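PDB 4R5O: quinonprotein alcohol dehydrogenase-like protein from Bacteroides thetaiotaomicron VPI-5482, which is of unknown function but binds calcium and joins an immunoglobulin-like beta-sandwich to a seven-bladed beta-propeller of the YVTN repeat family. Local coordinates for residues A[154-168]-A[179-192]. Numbering follows the deposited sequence.
Sequences YLLVGTSTSNRDHFY and NSAVVGANLSGLTI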
loop_
_atom_site.group_PDB
_atom_site.type_symbol
_atom_site.label_atom_id
_atom_site.label_comp_id
_atom_site.label_asym_id
_atom_site.label_seq_id
_atom_site.Cartn_x
_atom_site.Cartn_y
_atom_site.Cartn_z
ATOM N N TYR A 154 -3.892 6.136 -1.908
ATOM C CA TYR A 154 -3.281 7.449 -1.774
ATOM C C TYR A 154 -2.081 7.306 -0.898
ATOM O O TYR A 154 -2.234 6.927 0.251
ATOM C CB TYR A 154 -4.263 8.490 -1.223
ATOM C CG TYR A 154 -5.475 8.681 -2.097
ATOM C CD1 TYR A 154 -5.423 9.490 -3.228
ATOM C CD2 TYR A 154 -6.686 8.090 -1.775
ATOM C CE1 TYR A 154 -6.539 9.683 -4.030
ATOM C CE2 TYR A 154 -7.814 8.284 -2.564
ATOM C CZ TYR A 154 -7.734 9.083 -3.691
ATOM O OH TYR A 154 -8.850 9.285 -4.457
ATOM N N LEU A 155 -0.887 7.511 -1.457
ATOM C CA LEU A 155 0.372 7.362 -0.733
ATOM C C LEU A 155 1.005 8.732 -0.482
ATOM O O LEU A 155 1.138 9.548 -1.399
ATOM C CB LEU A 155 1.341 6.438 -1.507
ATOM C CG LEU A 155 2.849 6.518 -1.198
ATOM C CD1 LEU A 155 3.182 5.974 0.192
ATOM C CD2 LEU A 155 3.650 5.772 -2.214
ATOM N N LEU A 156 1.413 8.950 0.778
ATOM C CA LEU A 156 2.181 10.096 1.232
ATOM C C LEU A 156 3.508 9.583 1.734
ATOM O O LEU A 156 3.524 8.758 2.655
ATOM C CB LEU A 156 1.441 10.931 2.305
ATOM C CG LEU A 156 2.252 12.031 2.991
ATOM C CD1 LEU A 156 2.535 13.171 2.047
ATOM C CD2 LEU A 156 1.524 12.545 4.192
ATOM N N VAL A 157 4.618 10.062 1.131
ATOM C CA VAL A 157 5.971 9.669 1.524
ATOM C C VAL A 157 6.511 10.744 2.486
ATOM O O VAL A 157 6.572 11.928 2.150
ATOM C CB VAL A 157 6.919 9.419 0.306
ATOM C CG1 VAL A 157 8.272 8.911 0.767
ATOM C CG2 VAL A 157 6.317 8.421 -0.686
ATOM N N GLY A 158 6.848 10.324 3.690
ATOM C CA GLY A 158 7.445 11.187 4.697
ATOM C C GLY A 158 8.939 11.111 4.496
ATOM O O GLY A 158 9.561 10.110 4.858
ATOM N N THR A 159 9.497 12.115 3.800
ATOM C CA THR A 159 10.900 12.134 3.417
ATOM C C THR A 159 11.461 13.541 3.593
ATOM O O THR A 159 10.724 14.507 3.461
ATOM C CB THR A 159 11.054 11.618 1.967
ATOM O OG1 THR A 159 12.428 11.682 1.579
ATOM C CG2 THR A 159 10.175 12.334 0.980
ATOM N N SER A 160 12.773 13.642 3.899
ATOM C CA SER A 160 13.441 14.929 4.123
ATOM C C SER A 160 13.740 15.639 2.777
ATOM O O SER A 160 14.026 16.831 2.782
ATOM C CB SER A 160 14.712 14.745 4.939
ATOM O OG SER A 160 15.595 13.861 4.273
ATOM N N THR A 161 13.581 14.935 1.628
ATOM C CA THR A 161 13.775 15.509 0.289
ATOM C C THR A 161 12.556 16.372 -0.087
ATOM O O THR A 161 11.412 15.905 -0.131
ATOM C CB THR A 161 14.035 14.430 -0.756
ATOM O OG1 THR A 161 15.087 13.597 -0.286
ATOM C CG2 THR A 161 14.425 15.019 -2.115
ATOM N N SER A 162 12.847 17.635 -0.407
ATOM C CA SER A 162 11.894 18.661 -0.791
ATOM C C SER A 162 11.446 18.554 -2.248
ATOM O O SER A 162 10.253 18.556 -2.502
ATOM C CB SER A 162 12.536 20.024 -0.581
ATOM O OG SER A 162 11.725 21.103 -1.012
ATOM N N ASN A 163 12.383 18.503 -3.198
ATOM C CA ASN A 163 12.109 18.528 -4.640
ATOM C C ASN A 163 11.947 17.123 -5.207
ATOM O O ASN A 163 12.777 16.616 -5.953
ATOM C CB ASN A 163 13.235 19.272 -5.377
ATOM C CG ASN A 163 14.630 18.761 -5.144
ATOM O OD1 ASN A 163 14.972 18.219 -4.075
ATOM N ND2 ASN A 163 15.470 18.974 -6.145
ATOM N N ARG A 164 10.839 16.517 -4.865
ATOM C CA ARG A 164 10.427 15.196 -5.307
ATOM C C ARG A 164 8.940 15.042 -5.083
ATOM O O ARG A 164 8.356 15.842 -4.366
ATOM C CB ARG A 164 11.198 14.080 -4.603
ATOM C CG ARG A 164 11.054 14.080 -3.090
ATOM C CD ARG A 164 11.343 12.708 -2.545
ATOM N NE ARG A 164 10.351 11.754 -3.002
ATOM C CZ ARG A 164 10.374 10.456 -2.752
ATOM N NH1 ARG A 164 11.384 9.921 -2.067
ATOM N NH2 ARG A 164 9.396 9.674 -3.203
ATOM N N ASP A 165 8.326 14.043 -5.697
ATOM C CA ASP A 165 6.922 13.748 -5.493
ATOM C C ASP A 165 6.749 13.115 -4.112
ATOM O O ASP A 165 7.508 12.207 -3.738
ATOM C CB ASP A 165 6.380 12.830 -6.623
ATOM C CG ASP A 165 6.263 13.520 -7.984
ATOM O OD1 ASP A 165 6.274 14.770 -8.024
ATOM O OD2 ASP A 165 6.132 12.810 -8.997
ATOM N N HIS A 166 5.789 13.637 -3.329
ATOM C CA HIS A 166 5.486 13.094 -1.996
ATOM C C HIS A 166 4.136 12.373 -2.002
ATOM O O HIS A 166 3.948 11.393 -1.289
ATOM C CB HIS A 166 5.490 14.193 -0.935
ATOM C CG HIS A 166 6.735 15.008 -0.956
ATOM N ND1 HIS A 166 6.766 16.262 -1.559
ATOM C CD2 HIS A 166 7.977 14.690 -0.537
ATOM C CE1 HIS A 166 8.005 16.695 -1.416
ATOM N NE2 HIS A 166 8.776 15.779 -0.817
ATOM N N PHE A 167 3.214 12.845 -2.827
ATOM C CA PHE A 167 1.876 12.284 -2.877
ATOM C C PHE A 167 1.671 11.536 -4.189
ATOM O O PHE A 167 1.925 12.076 -5.260
ATOM C CB PHE A 167 0.848 13.419 -2.712
ATOM C CG PHE A 167 -0.564 12.946 -2.519
ATOM C CD1 PHE A 167 -1.061 12.705 -1.242
ATOM C CD2 PHE A 167 -1.404 12.754 -3.609
ATOM C CE1 PHE A 167 -2.367 12.260 -1.062
ATOM C CE2 PHE A 167 -2.703 12.286 -3.429
ATOM C CZ PHE A 167 -3.179 12.050 -2.157
ATOM N N TYR A 168 1.212 10.297 -4.094
ATOM C CA TYR A 168 0.993 9.398 -5.226
ATOM C C TYR A 168 -0.417 8.821 -5.240
ATOM O O TYR A 168 -0.939 8.468 -4.182
ATOM C CB TYR A 168 2.001 8.233 -5.164
ATOM C CG TYR A 168 3.461 8.640 -5.268
ATOM C CD1 TYR A 168 4.147 9.134 -4.165
ATOM C CD2 TYR A 168 4.190 8.399 -6.432
ATOM C CE1 TYR A 168 5.488 9.490 -4.252
ATOM C CE2 TYR A 168 5.530 8.761 -6.533
ATOM C CZ TYR A 168 6.179 9.292 -5.438
ATOM O OH TYR A 168 7.517 9.605 -5.550
ATOM N N ASN A 179 -1.111 9.218 -10.892
ATOM C CA ASN A 179 -0.528 10.550 -10.796
ATOM C C ASN A 179 0.300 10.684 -9.516
ATOM O O ASN A 179 0.222 9.826 -8.634
ATOM C CB ASN A 179 -1.681 11.585 -10.816
ATOM C CG ASN A 179 -1.324 12.993 -11.165
ATOM O OD1 ASN A 179 -0.186 13.294 -11.542
ATOM N ND2 ASN A 179 -2.313 13.883 -11.060
ATOM N N SER A 180 1.113 11.745 -9.435
ATOM C CA SER A 180 1.950 12.082 -8.279
ATOM C C SER A 180 2.324 13.570 -8.318
ATOM O O SER A 180 2.259 14.204 -9.382
ATOM C CB SER A 180 3.196 11.210 -8.204
ATOM O OG SER A 180 4.024 11.390 -9.338
ATOM N N ALA A 181 2.666 14.138 -7.157
ATOM C CA ALA A 181 3.012 15.553 -7.056
ATOM C C ALA A 181 3.843 15.850 -5.821
ATOM O O ALA A 181 3.921 15.047 -4.893
ATOM C CB ALA A 181 1.750 16.407 -7.020
ATOM N N VAL A 182 4.461 17.023 -5.829
ATOM C CA VAL A 182 5.268 17.587 -4.754
ATOM C C VAL A 182 4.328 18.213 -3.756
ATOM O O VAL A 182 3.352 18.836 -4.165
ATOM C CB VAL A 182 6.275 18.627 -5.349
ATOM C CG1 VAL A 182 7.084 19.344 -4.270
ATOM C CG2 VAL A 182 7.187 17.999 -6.393
ATOM N N VAL A 183 4.584 18.045 -2.453
ATOM C CA VAL A 183 3.784 18.672 -1.391
ATOM C C VAL A 183 4.791 19.403 -0.502
ATOM O O VAL A 183 4.872 20.631 -0.527
ATOM C CB VAL A 183 2.860 17.686 -0.619
ATOM C CG1 VAL A 183 2.007 18.424 0.409
ATOM C CG2 VAL A 183 1.976 16.885 -1.569
ATOM N N GLY A 184 5.622 18.631 0.181
ATOM C CA GLY A 184 6.693 19.139 1.022
ATOM C C GLY A 184 7.425 18.028 1.738
ATOM O O GLY A 184 6.933 16.895 1.841
ATOM N N ALA A 185 8.629 18.352 2.228
ATOM C CA ALA A 185 9.461 17.461 3.024
ATOM C C ALA A 185 8.906 17.281 4.438
ATOM O O ALA A 185 8.274 18.212 4.992
ATOM C CB ALA A 185 10.872 18.020 3.104
ATOM N N ASN A 186 9.146 16.072 5.013
ATOM C CA ASN A 186 8.842 15.668 6.396
ATOM C C ASN A 186 7.341 15.750 6.716
ATOM O O ASN A 186 6.940 16.208 7.792
ATOM C CB ASN A 186 9.632 16.546 7.378
ATOM C CG ASN A 186 11.119 16.476 7.166
ATOM O OD1 ASN A 186 11.809 17.493 7.113
ATOM N ND2 ASN A 186 11.636 15.278 6.955
ATOM N N LEU A 187 6.520 15.230 5.800
ATOM C CA LEU A 187 5.066 15.182 5.945
ATOM C C LEU A 187 4.650 13.734 5.970
ATOM O O LEU A 187 4.861 13.027 4.980
ATOM C CB LEU A 187 4.386 15.966 4.804
ATOM C CG LEU A 187 4.794 17.431 4.629
ATOM C CD1 LEU A 187 4.113 18.014 3.456
ATOM C CD2 LEU A 187 4.528 18.261 5.884
ATOM N N SER A 188 4.126 13.265 7.111
ATOM C CA SER A 188 3.760 11.858 7.268
ATOM C C SER A 188 2.282 11.650 7.707
ATOM O O SER A 188 1.892 10.507 7.979
ATOM C CB SER A 188 4.679 11.202 8.294
ATOM O OG SER A 188 4.560 11.814 9.564
ATOM N N GLY A 189 1.488 12.720 7.764
ATOM C CA GLY A 189 0.090 12.617 8.164
ATOM C C GLY A 189 -0.831 12.729 6.978
ATOM O O GLY A 189 -0.811 13.740 6.285
ATOM N N LEU A 190 -1.620 11.684 6.706
ATOM C CA LEU A 190 -2.543 11.679 5.568
ATOM C C LEU A 190 -3.998 11.382 6.028
ATOM O O LEU A 190 -4.244 10.470 6.830
ATOM C CB LEU A 190 -2.103 10.645 4.495
ATOM C CG LEU A 190 -2.935 10.575 3.180
ATOM C CD1 LEU A 190 -2.899 11.909 2.424
ATOM C CD2 LEU A 190 -2.504 9.429 2.300
ATOM N N THR A 191 -4.949 12.158 5.481
ATOM C CA THR A 191 -6.389 12.052 5.695
ATOM C C THR A 191 -7.089 12.191 4.361
ATOM O O THR A 191 -6.725 13.066 3.593
ATOM C CB THR A 191 -6.890 13.130 6.713
ATOM O OG1 THR A 191 -6.056 13.198 7.870
ATOM C CG2 THR A 191 -8.327 12.908 7.146
ATOM N N ILE A 192 -8.055 11.336 4.062
ATOM C CA ILE A 192 -8.859 11.478 2.854
ATOM C C ILE A 192 -10.251 11.925 3.358
ATOM O O ILE A 192 -10.898 11.183 4.125
ATOM C CB ILE A 192 -8.867 10.213 1.921
ATOM C CG1 ILE A 192 -7.670 10.248 0.903
ATOM C CG2 ILE A 192 -10.135 10.229 1.050
ATOM C CD1 ILE A 192 -6.304 10.401 1.352
HETATM O O HOH W 1 7.326 14.534 3.041
#
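The imidazole of His166 is held in its own plane from two sides while the backbone carbonyl oxygen of Gly184 sits over the middle of one face, 3.2 Å above the ring plane. At one edge the backbone N of Val183 donates to ND1 of His166 over 3.0 Å, almost straight at 175°; elsewhere on the rim NE2 donates to the carbonyl oxygen of Thr161 in its own segment. The two bonds fix the ring's rotation and imply a proton on NE2 and a lone pair on ND1, so one side chain ties two loops together. A water continues the link, lying within hydrogen-bonding distance of Val157 O and Gly184 O and accepting from Leu187 N, and Asn186 N closes the far end on Thr159 O (2.7 Å).

Next to the histidine, His166 N and Phe167 N both donate to Ala181 O, a classic beta bulge, and Ala181 N returns a bond to Phe167 O. Beyond it, the hydroxyl of Ser180 donates to Asp165 OD2 (2.6 Å) from well above the carboxylate plane and also hydrogen-bonds Tyr177 OH, while Ser180 CB lies 3.5 Å from Tyr168 CD2.

Behind these polar links, Phe167 presents its ring edge to Leu190, Phe167 CE1 lying 3.5 Å from Leu190 CD1. Leu156 sets CD2 against Leu190 CB, and Ile192 CG1 reaches Tyr154 CD2 at 3.6 Å, the two side chains crossing at about a right angle. Val200 and Ile208 of the next sheet extend this apolar layer. Strand 189-192 thus packs on strand 154-158 without joining its sheet: the chain leaves the outermost strand of one four-stranded antiparallel sheet and enters the first of the next, the blade-to-blade passage of a beta-propeller.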